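Local coordinates for protein peptidoglycan glycosyltransferase (Burkholderia ambifaria, PDB 5UY7) that is a penicillin-binding protein whose modelled part is a transpeptidase-type domain of the serine beta-lactamase-like fold, at residues Gln424-Thr427 with Pro428-Arg432; Phe266-Gly269 with Ser270-Pro274; Leu279-Leu283 with His284-Pro288; Ala451-Gly455 with Tyr456-Gly460. One frame throughout, in Å; residues are numbered along the deposited sequence.

Interaction 1 (Gln424-Thr427 with Pro428-Arg432); sequences QVFT and PTTAR
The backbone bond that opens the helix runs from Ala431 N to Thr427 O, 3.1 Å long and with an N-H...O angle of 165°. Thr427 sits at the N-cap, and Pro428 begins the first turn.

Polar side chains gather at this end. Thr427 OG1 lies between its own backbone N and carbonyl carbon (chi1 62°), which turns it toward the first turn, 3.3 Å from Thr430 OG1. The two threonine side chains cross at about a right angle. Thr430 OG1 is hydrogen-bonded to Asp282 OD1, which also accepts from Thr427 N. Gln424 NE2 gives a hydrogen bond of 2.8 Å to Phe426 O, close to the amide plane of Gln424. This bond closes the loop back on itself within 424-427.

The apolar part is small. Thr430 CG2 meets Phe426 CB at 3.9 Å and approaches the ring obliquely. The Phe426 ring itself turns away, toward Phe275 and Ser278 of helix 273-282, and Val425 CG1 lies over the centre of one face. Gln424 NE2 comes only loosely near Pro428 CD (4.2 Å).

Together these contacts form the N-terminal start of helix 428-442, with a threonine N-cap followed by proline.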
ATOM      1  N   GLN A 424      13.105   0.885  12.009  1.00 19.25           N
ATOM      2  CA  GLN A 424      13.791   0.585  10.759  1.00 18.37           C
ATOM      3  C   GLN A 424      13.302  -0.759  10.239  1.00 18.74           C
ATOM      4  O   GLN A 424      13.576  -1.804  10.840  1.00 23.23           O
ATOM      5  CB  GLN A 424      15.301   0.567  10.951  1.00 19.49           C
ATOM      6  CG  GLN A 424      16.043   0.737   9.631  1.00 19.75           C
ATOM      7  CD  GLN A 424      15.961   2.167   9.121  1.00 19.84           C
ATOM      8  OE1 GLN A 424      15.986   3.117   9.912  1.00 24.60           O
ATOM      9  NE2 GLN A 424      15.872   2.330   7.799  1.00 19.13           N
ATOM     10  N   VAL A 425      12.577  -0.728   9.128  1.00 15.88           N
ATOM     11  CA  VAL A 425      11.987  -1.917   8.521  1.00 17.74           C
ATOM     12  C   VAL A 425      12.861  -2.460   7.403  1.00 17.44           C
ATOM     13  O   VAL A 425      13.102  -3.666   7.320  1.00 19.38           O
ATOM     14  CB  VAL A 425      10.571  -1.594   8.007  1.00 19.71           C
ATOM     15  CG1 VAL A 425      10.011  -2.785   7.244  1.00 19.89           C
ATOM     16  CG2 VAL A 425       9.679  -1.246   9.183  1.00 19.24           C
ATOM     17  N   PHE A 426      13.351  -1.574   6.537  1.00 16.13           N
ATOM     18  CA  PHE A 426      14.246  -1.911   5.437  1.00 15.28           C
ATOM     19  C   PHE A 426      15.393  -0.907   5.429  1.00 14.99           C
ATOM     20  O   PHE A 426      15.326   0.139   6.079  1.00 16.25           O
ATOM     21  CB  PHE A 426      13.507  -1.875   4.082  1.00 15.72           C
ATOM     22  CG  PHE A 426      12.247  -2.699   4.050  1.00 15.52           C
ATOM     23  CD1 PHE A 426      12.301  -4.071   4.230  1.00 18.55           C
ATOM     24  CD2 PHE A 426      11.017  -2.110   3.814  1.00 18.07           C
ATOM     25  CE1 PHE A 426      11.139  -4.838   4.203  1.00 18.42           C
ATOM     26  CE2 PHE A 426       9.847  -2.871   3.784  1.00 18.16           C
ATOM     27  CZ  PHE A 426       9.908  -4.235   3.981  1.00 17.69           C
ATOM     28  N   THR A 427      16.464  -1.214   4.694  1.00 16.42           N
ATOM     29  CA  THR A 427      17.513  -0.223   4.515  1.00 16.73           C
ATOM     30  C   THR A 427      17.045   0.862   3.551  1.00 17.53           C
ATOM     31  O   THR A 427      16.102   0.662   2.781  1.00 18.30           O
ATOM     32  CB  THR A 427      18.789  -0.856   3.964  1.00 19.96           C
ATOM     33  OG1 THR A 427      18.510  -1.419   2.675  1.00 20.47           O
ATOM     34  CG2 THR A 427      19.315  -1.933   4.900  1.00 20.18           C
ATOM     35  N   PRO A 428      17.677   2.037   3.592  1.00 16.73           N
ATOM     36  CA  PRO A 428      17.323   3.081   2.616  1.00 16.92           C
ATOM     37  C   PRO A 428      17.496   2.627   1.179  1.00 15.80           C
ATOM     38  O   PRO A 428      16.712   3.019   0.308  1.00 18.43           O
ATOM     39  CB  PRO A 428      18.287   4.225   2.968  1.00 20.67           C
ATOM     40  CG  PRO A 428      18.608   4.016   4.419  1.00 21.75           C
ATOM     41  CD  PRO A 428      18.592   2.532   4.645  1.00 18.36           C
ATOM     42  N   THR A 429      18.519   1.813   0.905  1.00 18.37           N
ATOM     43  CA  THR A 429      18.736   1.337  -0.462  1.00 18.55           C
ATOM     44  C   THR A 429      17.544   0.530  -0.948  1.00 17.75           C
ATOM     45  O   THR A 429      17.023   0.755  -2.052  1.00 18.85           O
ATOM     46  CB  THR A 429      20.010   0.503  -0.522  1.00 23.20           C
ATOM     47  OG1 THR A 429      21.138   1.353  -0.279  1.00 28.53           O
ATOM     48  CG2 THR A 429      20.146  -0.159  -1.887  1.00 26.55           C
ATOM     49  N   THR A 430      17.073  -0.402  -0.119  1.00 16.06           N
ATOM     50  CA  THR A 430      15.883  -1.171  -0.477  1.00 15.95           C
ATOM     51  C   THR A 430      14.692  -0.261  -0.721  1.00 13.29           C
ATOM     52  O   THR A 430      13.979  -0.409  -1.718  1.00 15.41           O
ATOM     53  CB  THR A 430      15.560  -2.175   0.623  1.00 15.55           C
ATOM     54  OG1 THR A 430      16.607  -3.138   0.674  1.00 18.02           O
ATOM     55  CG2 THR A 430      14.215  -2.883   0.352  1.00 15.35           C
ATOM     56  N   ALA A 431      14.456   0.689   0.188  1.00 13.95           N
ATOM     57  CA  ALA A 431      13.282   1.548   0.053  1.00 12.67           C
ATOM     58  C   ALA A 431      13.346   2.352  -1.236  1.00 15.85           C
ATOM     59  O   ALA A 431      12.338   2.482  -1.943  1.00 14.63           O
ATOM     60  CB  ALA A 431      13.158   2.478   1.265  1.00 15.39           C
ATOM     61  N   ARG A 432      14.532   2.858  -1.578  1.00 15.81           N
ATOM     62  CA  ARG A 432      14.684   3.629  -2.813  1.00 13.67           C
ATOM     63  C   ARG A 432      14.427   2.757  -4.034  1.00 16.75           C
ATOM     64  O   ARG A 432      13.742   3.178  -4.977  1.00 17.20           O
ATOM     65  CB  ARG A 432      16.083   4.244  -2.874  1.00 17.66           C
TER

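Interaction 2 (Phe266-Gly269 with Ser270-Pro274); sequences FEPG and SIMKP. With SO4 (sulfate ion), chain B.
Met272 packs on Pro268, one turn earlier in the chain. Its CB lies 3.6 Å from Gly269 O. Its CG is set beside the backbone N (chi1 -66°) and presses on Pro268 CG at 3.3 Å, tighter than a usual carbon contact. The chain then bends at chi2, so that SD passes 3.9 Å from Pro268 CG and nearly as close to Pro268 CB, and it bends again at chi3.

The backbone beneath is a short 3-10 turn. Met272 N donates to Gly269 O over 2.9 Å in an almost straight bond. Ile271 N makes a weak bond to Pro268 O, and Ile271 CB lies close to the same oxygen. Gly269 has a positive phi of 61°, which favours glycine.

Ser270 and Lys273 fit the SxxK motif of penicillin-binding proteins, placed at the start of helix 273-282. This is consistent with Ser270 being the active-site serine, as in relatives. Lys273 NZ donates to Ser270 OG over 2.8 Å, and also bonds to Asn326 OD1 and Ser324 O. On the sulfate side, Ser270 OG donates to sulfate O4 over 2.5 Å, and Ser462 OG is hydrogen-bonded to the same ion. Leu393 of helix 390-401 lies against Pro268 and Ile271.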
ATOM      1  N   PHE A 266      -9.572  -6.316   6.159  1.00 23.60           N
ATOM      2  CA  PHE A 266      -9.770  -6.975   4.877  1.00 26.53           C
ATOM      3  C   PHE A 266      -8.437  -7.541   4.419  1.00 22.07           C
ATOM      4  O   PHE A 266      -7.374  -7.165   4.923  1.00 21.97           O
ATOM      5  CB  PHE A 266     -10.320  -6.008   3.823  1.00 24.12           C
ATOM      6  CG  PHE A 266      -9.534  -4.728   3.705  1.00 23.19           C
ATOM      7  CD1 PHE A 266      -9.839  -3.638   4.513  1.00 23.76           C
ATOM      8  CD2 PHE A 266      -8.503  -4.605   2.781  1.00 22.03           C
ATOM      9  CE1 PHE A 266      -9.119  -2.456   4.406  1.00 23.35           C
ATOM     10  CE2 PHE A 266      -7.788  -3.419   2.670  1.00 23.18           C
ATOM     11  CZ  PHE A 266      -8.099  -2.350   3.491  1.00 22.10           C
ATOM     12  N   GLU A 267      -8.503  -8.444   3.450  1.00 21.38           N
ATOM     13  CA  GLU A 267      -7.270  -8.964   2.870  1.00 19.63           C
ATOM     14  C   GLU A 267      -6.658  -7.914   1.949  1.00 20.97           C
ATOM     15  O   GLU A 267      -7.342  -7.401   1.056  1.00 21.98           O
ATOM     16  CB  GLU A 267      -7.534 -10.261   2.109  1.00 24.00           C
ATOM     17  CG  GLU A 267      -8.016 -11.405   3.007  1.00 26.50           C
ATOM     18  CD  GLU A 267      -8.252 -12.686   2.237  1.00 30.18           C
ATOM     19  OE1 GLU A 267      -9.241 -12.759   1.479  1.00 36.57           O
ATOM     20  OE2 GLU A 267      -7.439 -13.615   2.381  1.00 33.05           O
ATOM     21  N   PRO A 268      -5.386  -7.567   2.139  1.00 18.71           N
ATOM     22  CA  PRO A 268      -4.797  -6.461   1.372  1.00 18.94           C
ATOM     23  C   PRO A 268      -4.540  -6.777  -0.094  1.00 19.76           C
ATOM     24  O   PRO A 268      -4.387  -5.840  -0.889  1.00 19.13           O
ATOM     25  CB  PRO A 268      -3.478  -6.192   2.110  1.00 18.51           C
ATOM     26  CG  PRO A 268      -3.164  -7.525   2.790  1.00 16.78           C
ATOM     27  CD  PRO A 268      -4.491  -8.076   3.190  1.00 19.31           C
ATOM     28  N   GLY A 269      -4.424  -8.047  -0.468  1.00 20.01           N
ATOM     29  CA  GLY A 269      -4.196  -8.366  -1.869  1.00 19.26           C
ATOM     30  C   GLY A 269      -2.903  -7.777  -2.403  1.00 18.60           C
ATOM     31  O   GLY A 269      -1.887  -7.700  -1.703  1.00 18.17           O
ATOM     32  N   SER A 270      -2.955  -7.299  -3.653  1.00 16.29           N
ATOM     33  CA  SER A 270      -1.742  -6.880  -4.359  1.00 16.82           C
ATOM     34  C   SER A 270      -0.995  -5.752  -3.662  1.00 19.29           C
ATOM     35  O   SER A 270       0.180  -5.522  -3.969  1.00 16.72           O
ATOM     36  CB  SER A 270      -2.081  -6.455  -5.788  1.00 17.26           C
ATOM     37  OG  SER A 270      -2.598  -7.552  -6.519  1.00 18.74           O
ATOM     38  N   ILE A 271      -1.636  -5.047  -2.726  1.00 15.50           N
ATOM     39  CA  ILE A 271      -0.952  -3.999  -1.972  1.00 14.10           C
ATOM     40  C   ILE A 271       0.231  -4.549  -1.187  1.00 15.58           C
ATOM     41  O   ILE A 271       1.158  -3.796  -0.852  1.00 15.61           O
ATOM     42  CB  ILE A 271      -1.992  -3.295  -1.070  1.00 15.55           C
ATOM     43  CG1 ILE A 271      -2.967  -2.513  -1.954  1.00 15.87           C
ATOM     44  CG2 ILE A 271      -1.332  -2.384  -0.044  1.00 17.67           C
ATOM     45  CD1 ILE A 271      -4.258  -2.103  -1.232  1.00 17.40           C
ATOM     46  N   MET A 272       0.251  -5.855  -0.920  1.00 15.37           N
ATOM     47  CA  MET A 272       1.380  -6.427  -0.196  1.00 15.23           C
ATOM     48  C   MET A 272       2.563  -6.772  -1.086  1.00 16.91           C
ATOM     49  O   MET A 272       3.643  -7.038  -0.550  1.00 16.27           O
ATOM     50  CB  MET A 272       0.967  -7.693   0.550  1.00 17.17           C
ATOM     51  CG  MET A 272      -0.032  -7.455   1.663  1.00 18.67           C
ATOM     52  SD  MET A 272       0.465  -6.195   2.853  1.00 20.31           S
ATOM     53  CE  MET A 272       1.940  -6.963   3.528  1.00 22.74           C
ATOM     54  N   LYS A 273       2.387  -6.811  -2.409  1.00 14.21           N
ATOM     55  CA  LYS A 273       3.478  -7.266  -3.268  1.00 13.74           C
ATOM     56  C   LYS A 273       4.746  -6.435  -3.089  1.00 14.06           C
ATOM     57  O   LYS A 273       5.844  -7.027  -3.088  1.00 15.08           O
ATOM     58  CB  LYS A 273       3.005  -7.290  -4.730  1.00 14.19           C
ATOM     59  CG  LYS A 273       1.990  -8.396  -4.982  1.00 13.37           C
ATOM     60  CD  LYS A 273       1.234  -8.260  -6.317  1.00 16.79           C
ATOM     61  CE  LYS A 273       0.333  -9.465  -6.494  1.00 16.26           C
ATOM     62  NZ  LYS A 273      -0.705  -9.318  -7.588  1.00 18.60           N
ATOM     63  N   PRO A 274       4.687  -5.111  -2.902  1.00 14.27           N
ATOM     64  CA  PRO A 274       5.931  -4.365  -2.663  1.00 13.66           C
ATOM     65  C   PRO A 274       6.662  -4.781  -1.402  1.00 14.87           C
ATOM     66  O   PRO A 274       7.884  -4.614  -1.347  1.00 15.69           O
ATOM     67  CB  PRO A 274       5.453  -2.912  -2.577  1.00 13.77           C
ATOM     68  CG  PRO A 274       4.251  -2.898  -3.445  1.00 13.83           C
ATOM     69  CD  PRO A 274       3.561  -4.183  -3.150  1.00 14.60           C
TER
HETATM   70  S   SO4 B 701      -5.581  -5.909  -8.214  1.00 36.53           S
HETATM   71  O1  SO4 B 701      -5.884  -4.616  -7.590  1.00 39.48           O
HETATM   72  O2  SO4 B 701      -4.777  -5.702  -9.412  1.00 40.28           O
HETATM   73  O3  SO4 B 701      -6.843  -6.549  -8.576  1.00 46.73           O
HETATM   74  O4  SO4 B 701      -4.861  -6.802  -7.316  1.00 36.34           O

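Interaction 3 (Leu279-Leu283 with His284-Pro288); sequences LALDL and HRVTP. With SO4 (sulfate ion), chain C.
Leu281 and Ala280 pack against Val286 and Pro288 where the chain leaves its helix. This is the tight side. Leu281 CD2 reaches Pro288 CD at 3.7 Å and also lies against Val286 CG2. Ala280 CB meets the same Val286 CG2 at 3.8 Å. That methyl stands between the backbone N and carbonyl carbon of Val286, and this brings it against both Ala280 CB and Leu281 CD2. A water joins Leu281 O to Val286 O.

The backbone closes the helix as a Schellman motif. Arg285 N donates to Ala280 O over 2.9 Å, and Val286 N adds a weak bond to the same oxygen. His284 has positive phi (65°), and its N donates to Leu281 O. Asp282 O lies over the centre of one face of the His284 ring.

The outer side is looser and wetter. Leu283 CB lies 3.9 Å above one face of the Arg285 guanidinium, offset toward its rim. Two further waters link Leu283 O to Arg285, one through NE and one through NH2. Thr287 OG1 donates to sulfate O4 over 2.7 Å.

Around the turn, Arg285 forms a salt bridge with Glu340 of helix 338-347, which also touches Leu279 and Leu283. Leu281 and Pro288 lean on helix 428-442, so the end of helix 273-282 touches both helices.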
ATOM      1  N   LEU A 279      11.384  -7.142   1.189  1.00 13.36           N
ATOM      2  CA  LEU A 279      12.107  -8.026   2.097  1.00 13.62           C
ATOM      3  C   LEU A 279      13.148  -8.858   1.357  1.00 16.37           C
ATOM      4  O   LEU A 279      14.274  -9.011   1.838  1.00 16.93           O
ATOM      5  CB  LEU A 279      11.126  -8.936   2.845  1.00 15.83           C
ATOM      6  CG  LEU A 279      11.774  -9.848   3.888  1.00 17.15           C
ATOM      7  CD1 LEU A 279      12.476  -9.047   4.983  1.00 18.64           C
ATOM      8  CD2 LEU A 279      10.716 -10.781   4.473  1.00 18.08           C
ATOM      9  N   ALA A 280      12.800  -9.398   0.182  1.00 15.18           N
ATOM     10  CA  ALA A 280      13.772 -10.201  -0.561  1.00 14.64           C
ATOM     11  C   ALA A 280      14.975  -9.367  -0.994  1.00 17.28           C
ATOM     12  O   ALA A 280      16.114  -9.855  -0.991  1.00 18.28           O
ATOM     13  CB  ALA A 280      13.096 -10.848  -1.771  1.00 15.85           C
ATOM     14  N   LEU A 281      14.748  -8.109  -1.377  1.00 15.20           N
ATOM     15  CA  LEU A 281      15.873  -7.210  -1.638  1.00 16.93           C
ATOM     16  C   LEU A 281      16.701  -6.987  -0.378  1.00 18.27           C
ATOM     17  O   LEU A 281      17.938  -7.064  -0.406  1.00 19.67           O
ATOM     18  CB  LEU A 281      15.363  -5.864  -2.167  1.00 14.93           C
ATOM     19  CG  LEU A 281      14.682  -5.914  -3.535  1.00 16.11           C
ATOM     20  CD1 LEU A 281      13.993  -4.577  -3.815  1.00 16.86           C
ATOM     21  CD2 LEU A 281      15.739  -6.199  -4.604  1.00 17.51           C
ATOM     22  N   ASP A 282      16.029  -6.699   0.742  1.00 15.21           N
ATOM     23  CA  ASP A 282      16.725  -6.363   1.976  1.00 16.71           C
ATOM     24  C   ASP A 282      17.550  -7.537   2.488  1.00 21.49           C
ATOM     25  O   ASP A 282      18.628  -7.344   3.067  1.00 23.01           O
ATOM     26  CB  ASP A 282      15.710  -5.921   3.032  1.00 18.68           C
ATOM     27  CG  ASP A 282      16.189  -4.744   3.854  1.00 22.30           C
ATOM     28  OD1 ASP A 282      16.694  -3.763   3.261  1.00 19.79           O
ATOM     29  OD2 ASP A 282      16.057  -4.806   5.092  1.00 23.33           O
ATOM     30  N   LEU A 283      17.051  -8.760   2.304  1.00 19.34           N
ATOM     31  CA  LEU A 283      17.776  -9.961   2.707  1.00 20.08           C
ATOM     32  C   LEU A 283      18.817 -10.384   1.684  1.00 22.99           C
ATOM     33  O   LEU A 283      19.490 -11.400   1.900  1.00 24.53           O
ATOM     34  CB  LEU A 283      16.791 -11.108   2.953  1.00 19.15           C
ATOM     35  CG  LEU A 283      15.856 -10.873   4.139  1.00 21.29           C
ATOM     36  CD1 LEU A 283      14.816 -11.981   4.271  1.00 22.68           C
ATOM     37  CD2 LEU A 283      16.687 -10.765   5.410  1.00 26.03           C
ATOM     38  N   HIS A 284      18.965  -9.630   0.591  1.00 20.04           N
ATOM     39  CA  HIS A 284      19.920  -9.912  -0.477  1.00 22.68           C
ATOM     40  C   HIS A 284      19.600 -11.209  -1.216  1.00 24.01           C
ATOM     41  O   HIS A 284      20.482 -11.794  -1.849  1.00 27.54           O
ATOM     42  CB  HIS A 284      21.362  -9.939   0.060  1.00 23.15           C
ATOM     43  CG  HIS A 284      21.698  -8.764   0.930  1.00 30.20           C
ATOM     44  ND1 HIS A 284      21.707  -7.468   0.459  1.00 39.03           N
ATOM     45  CD2 HIS A 284      22.026  -8.689   2.243  1.00 43.32           C
ATOM     46  CE1 HIS A 284      22.032  -6.646   1.441  1.00 40.06           C
ATOM     47  NE2 HIS A 284      22.230  -7.361   2.535  1.00 41.43           N
ATOM     48  N   ARG A 285      18.342 -11.669  -1.161  1.00 18.95           N
ATOM     49  CA  ARG A 285      17.962 -12.874  -1.900  1.00 17.32           C
ATOM     50  C   ARG A 285      17.826 -12.603  -3.393  1.00 18.23           C
ATOM     51  O   ARG A 285      18.101 -13.487  -4.216  1.00 22.11           O
ATOM     52  CB  ARG A 285      16.644 -13.442  -1.360  1.00 18.79           C
ATOM     53  CG  ARG A 285      16.657 -13.757   0.129  1.00 20.49           C
ATOM     54  CD  ARG A 285      17.522 -14.982   0.468  1.00 21.86           C
ATOM     55  NE  ARG A 285      17.994 -14.859   1.844  1.00 22.73           N
ATOM     56  CZ  ARG A 285      17.244 -15.130   2.906  1.00 25.33           C
ATOM     57  NH1 ARG A 285      16.014 -15.592   2.741  1.00 21.32           N
ATOM     58  NH2 ARG A 285      17.717 -14.939   4.129  1.00 25.69           N
ATOM     59  N   VAL A 286      17.382 -11.404  -3.754  1.00 19.50           N
ATOM     60  CA  VAL A 286      17.264 -10.977  -5.140  1.00 17.41           C
ATOM     61  C   VAL A 286      17.780  -9.550  -5.228  1.00 20.22           C
ATOM     62  O   VAL A 286      17.969  -8.867  -4.219  1.00 18.34           O
ATOM     63  CB  VAL A 286      15.814 -11.029  -5.673  1.00 16.89           C
ATOM     64  CG1 VAL A 286      15.209 -12.413  -5.499  1.00 20.32           C
ATOM     65  CG2 VAL A 286      14.946  -9.989  -4.965  1.00 17.79           C
ATOM     66  N   THR A 287      17.983  -9.100  -6.461  1.00 20.81           N
ATOM     67  CA  THR A 287      18.288  -7.708  -6.765  1.00 20.30           C
ATOM     68  C   THR A 287      17.204  -7.198  -7.703  1.00 17.92           C
ATOM     69  O   THR A 287      16.422  -8.004  -8.227  1.00 19.19           O
ATOM     70  CB  THR A 287      19.655  -7.584  -7.425  1.00 23.94           C
ATOM     71  OG1 THR A 287      19.620  -8.276  -8.680  1.00 24.96           O
ATOM     72  CG2 THR A 287      20.733  -8.160  -6.523  1.00 26.45           C
ATOM     73  N   PRO A 288      17.127  -5.891  -7.972  1.00 17.61           N
ATOM     74  CA  PRO A 288      16.051  -5.414  -8.853  1.00 16.55           C
ATOM     75  C   PRO A 288      16.074  -6.026 -10.242  1.00 17.72           C
ATOM     76  O   PRO A 288      15.013  -6.146 -10.871  1.00 18.81           O
ATOM     77  CB  PRO A 288      16.287  -3.898  -8.900  1.00 18.04           C
ATOM     78  CG  PRO A 288      16.957  -3.591  -7.591  1.00 18.76           C
ATOM     79  CD  PRO A 288      17.858  -4.770  -7.347  1.00 23.17           C
TER
HETATM   80  S   SO4 C 702      21.324  -5.788 -10.379  1.00 42.89           S
HETATM   81  O1  SO4 C 702      22.211  -5.226  -9.364  1.00 54.08           O
HETATM   82  O2  SO4 C 702      21.683  -5.274 -11.699  1.00 44.71           O
HETATM   83  O3  SO4 C 702      19.947  -5.399 -10.078  1.00 46.74           O
HETATM   84  O4  SO4 C 702      21.448  -7.245 -10.375  1.00 47.07           O
HETATM   85  O   HOH W   1      19.258  -6.801  -2.963  1.00 23.49           O
HETATM   86  O   HOH W   2      20.074 -13.179   4.064  1.00 37.32           O
HETATM   87  O   HOH W   3      20.739 -14.067   0.773  1.00 42.95           O

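Interaction 4 (Ala451-Gly455 with Tyr456-Gly460); sequences AAVPG and YRVGG
Val453 meets Tyr456 and Val458 across a tight turn. Its two methyls meet different partners. CG1, anti to the backbone N (chi1 175°), touches Tyr456 CD2 at 3.9 Å and comes in obliquely to the ring. CG2 packs on Val458 CG1 at 3.7 Å, the two side chains crossing at about a right angle. Val458 CG2 continues the apolar patch and lies 3.9 Å from Ala451 O. That oxygen is buried by the contact and has no polar partner in the model.

The backbone bond of the turn runs from Tyr456 N to Val453 O, 3.0 Å long with an N-H...O angle of 162°. A water ties the two arms further. It accepts from Val453 N and donates to Tyr456 O at 2.7 Å. Gly455 has a positive phi of 94°, the usual glycine conformation at the third position of a type II turn. Its own oxygen lies over one face of the Tyr456 ring.

Farther out, the Tyr456 ring rests on Met524 and Arg525 of helix 509-526, and its OH bonds to Val529 O. Val458 and Ala451 both touch Val442 of helix 428-442. Arg457 forms a salt bridge with Glu439 and another with a sulfate ion.

This is a type II beta turn from Val453 to Tyr456. It leads into strand 459-466, an outermost strand of the five-stranded antiparallel sheet in the transpeptidase-type domain of penicillin-binding proteins, related to the serine beta-lactamases.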
ATOM      1  N   ALA A 451      -4.070   5.701 -11.654  1.00 17.66           N
ATOM      2  CA  ALA A 451      -3.555   6.321 -10.439  1.00 14.77           C
ATOM      3  C   ALA A 451      -2.466   7.342 -10.720  1.00 17.05           C
ATOM      4  O   ALA A 451      -1.982   7.984  -9.783  1.00 17.97           O
ATOM      5  CB  ALA A 451      -3.029   5.251  -9.479  1.00 16.79           C
ATOM      6  N   ALA A 452      -2.062   7.498 -11.975  1.00 16.64           N
ATOM      7  CA  ALA A 452      -1.108   8.535 -12.327  1.00 17.97           C
ATOM      8  C   ALA A 452      -1.655   9.911 -11.961  1.00 16.35           C
ATOM      9  O   ALA A 452      -2.867  10.145 -11.986  1.00 18.46           O
ATOM     10  CB  ALA A 452      -0.802   8.494 -13.821  1.00 18.23           C
ATOM     11  N   VAL A 453      -0.738  10.823 -11.649  1.00 15.75           N
ATOM     12  CA  VAL A 453      -1.057  12.197 -11.259  1.00 15.07           C
ATOM     13  C   VAL A 453      -0.389  13.147 -12.242  1.00 18.22           C
ATOM     14  O   VAL A 453       0.843  13.300 -12.212  1.00 17.89           O
ATOM     15  CB  VAL A 453      -0.589  12.484  -9.819  1.00 15.03           C
ATOM     16  CG1 VAL A 453      -0.810  13.950  -9.464  1.00 16.77           C
ATOM     17  CG2 VAL A 453      -1.275  11.559  -8.825  1.00 16.91           C
ATOM     18  N   PRO A 454      -1.143  13.799 -13.125  1.00 19.97           N
ATOM     19  CA  PRO A 454      -0.524  14.712 -14.096  1.00 20.86           C
ATOM     20  C   PRO A 454       0.356  15.745 -13.406  1.00 19.65           C
ATOM     21  O   PRO A 454      -0.069  16.423 -12.461  1.00 22.66           O
ATOM     22  CB  PRO A 454      -1.732  15.358 -14.786  1.00 25.02           C
ATOM     23  CG  PRO A 454      -2.822  14.312 -14.656  1.00 26.70           C
ATOM     24  CD  PRO A 454      -2.600  13.680 -13.308  1.00 22.44           C
ATOM     25  N   GLY A 455       1.607  15.833 -13.864  1.00 20.52           N
ATOM     26  CA  GLY A 455       2.555  16.793 -13.338  1.00 22.26           C
ATOM     27  C   GLY A 455       3.456  16.291 -12.226  1.00 20.01           C
ATOM     28  O   GLY A 455       4.403  16.999 -11.860  1.00 19.56           O
ATOM     29  N   TYR A 456       3.196  15.111 -11.670  1.00 17.17           N
ATOM     30  CA  TYR A 456       3.955  14.642 -10.515  1.00 17.81           C
ATOM     31  C   TYR A 456       4.339  13.185 -10.680  1.00 19.02           C
ATOM     32  O   TYR A 456       3.499  12.354 -11.032  1.00 21.29           O
ATOM     33  CB  TYR A 456       3.145  14.798  -9.223  1.00 16.52           C
ATOM     34  CG  TYR A 456       2.879  16.233  -8.873  1.00 17.72           C
ATOM     35  CD1 TYR A 456       3.808  16.969  -8.147  1.00 21.00           C
ATOM     36  CD2 TYR A 456       1.717  16.869  -9.293  1.00 18.95           C
ATOM     37  CE1 TYR A 456       3.580  18.280  -7.833  1.00 17.68           C
ATOM     38  CE2 TYR A 456       1.477  18.200  -8.987  1.00 22.13           C
ATOM     39  CZ  TYR A 456       2.415  18.898  -8.250  1.00 23.61           C
ATOM     40  OH  TYR A 456       2.188  20.215  -7.931  1.00 26.84           O
ATOM     41  N   ARG A 457       5.594  12.873 -10.374  1.00 15.49           N
ATOM     42  CA  ARG A 457       5.982  11.481 -10.218  1.00 13.87           C
ATOM     43  C   ARG A 457       5.367  10.913  -8.951  1.00 13.99           C
ATOM     44  O   ARG A 457       5.571  11.462  -7.864  1.00 16.53           O
ATOM     45  CB  ARG A 457       7.500  11.367 -10.159  1.00 14.37           C
ATOM     46  CG  ARG A 457       8.159  11.771 -11.470  1.00 17.55           C
ATOM     47  CD  ARG A 457       9.657  11.888 -11.303  1.00 19.06           C
ATOM     48  NE  ARG A 457      10.236  10.666 -10.747  1.00 16.39           N
ATOM     49  CZ  ARG A 457      11.510  10.567 -10.380  1.00 14.48           C
ATOM     50  NH1 ARG A 457      12.322  11.604 -10.519  1.00 19.21           N
ATOM     51  NH2 ARG A 457      11.963   9.426  -9.857  1.00 17.85           N
ATOM     52  N   VAL A 458       4.618   9.815  -9.088  1.00 13.13           N
ATOM     53  CA  VAL A 458       3.982   9.144  -7.958  1.00 13.12           C
ATOM     54  C   VAL A 458       4.159   7.641  -8.126  1.00 14.20           C
ATOM     55  O   VAL A 458       4.574   7.153  -9.177  1.00 16.12           O
ATOM     56  CB  VAL A 458       2.484   9.492  -7.822  1.00 17.25           C
ATOM     57  CG1 VAL A 458       2.275  11.009  -7.765  1.00 16.90           C
ATOM     58  CG2 VAL A 458       1.679   8.842  -8.955  1.00 16.42           C
ATOM     59  N   GLY A 459       3.830   6.899  -7.070  1.00 14.69           N
ATOM     60  CA  GLY A 459       3.819   5.451  -7.179  1.00 13.35           C
ATOM     61  C   GLY A 459       2.973   4.871  -6.073  1.00 14.26           C
ATOM     62  O   GLY A 459       2.743   5.511  -5.043  1.00 15.87           O
ATOM     63  N   GLY A 460       2.516   3.645  -6.295  1.00 13.85           N
ATOM     64  CA  GLY A 460       1.681   2.980  -5.313  1.00 14.80           C
ATOM     65  C   GLY A 460       1.169   1.664  -5.863  1.00 15.33           C
ATOM     66  O   GLY A 460       1.598   1.207  -6.926  1.00 18.32           O
TER
HETATM   67  O   HOH W   4       2.031  10.443 -12.301  1.00 19.06           O

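How the interactions relate
Interactions 2 and 3 lie at the two ends of helix 273-282, their centres about 19 Å apart. Interaction 2 holds the probable active-site serine. Interaction 3 touches interaction 1: Asp282 OD1 lies 2.7 Å from Thr430 OG1 and 2.9 Å from Thr427 N. This joins the C-terminal end of one helix to the N-terminal start of helix 428-442. Interaction 4 follows that second helix in the chain and leads into strand 459-466. Lys461 of this strand, in what looks like the K(T/S)G-type motif of the family, touches Ser270 and Pro274 of interaction 2. The centres of interactions 2 and 4 are about 20 Å apart.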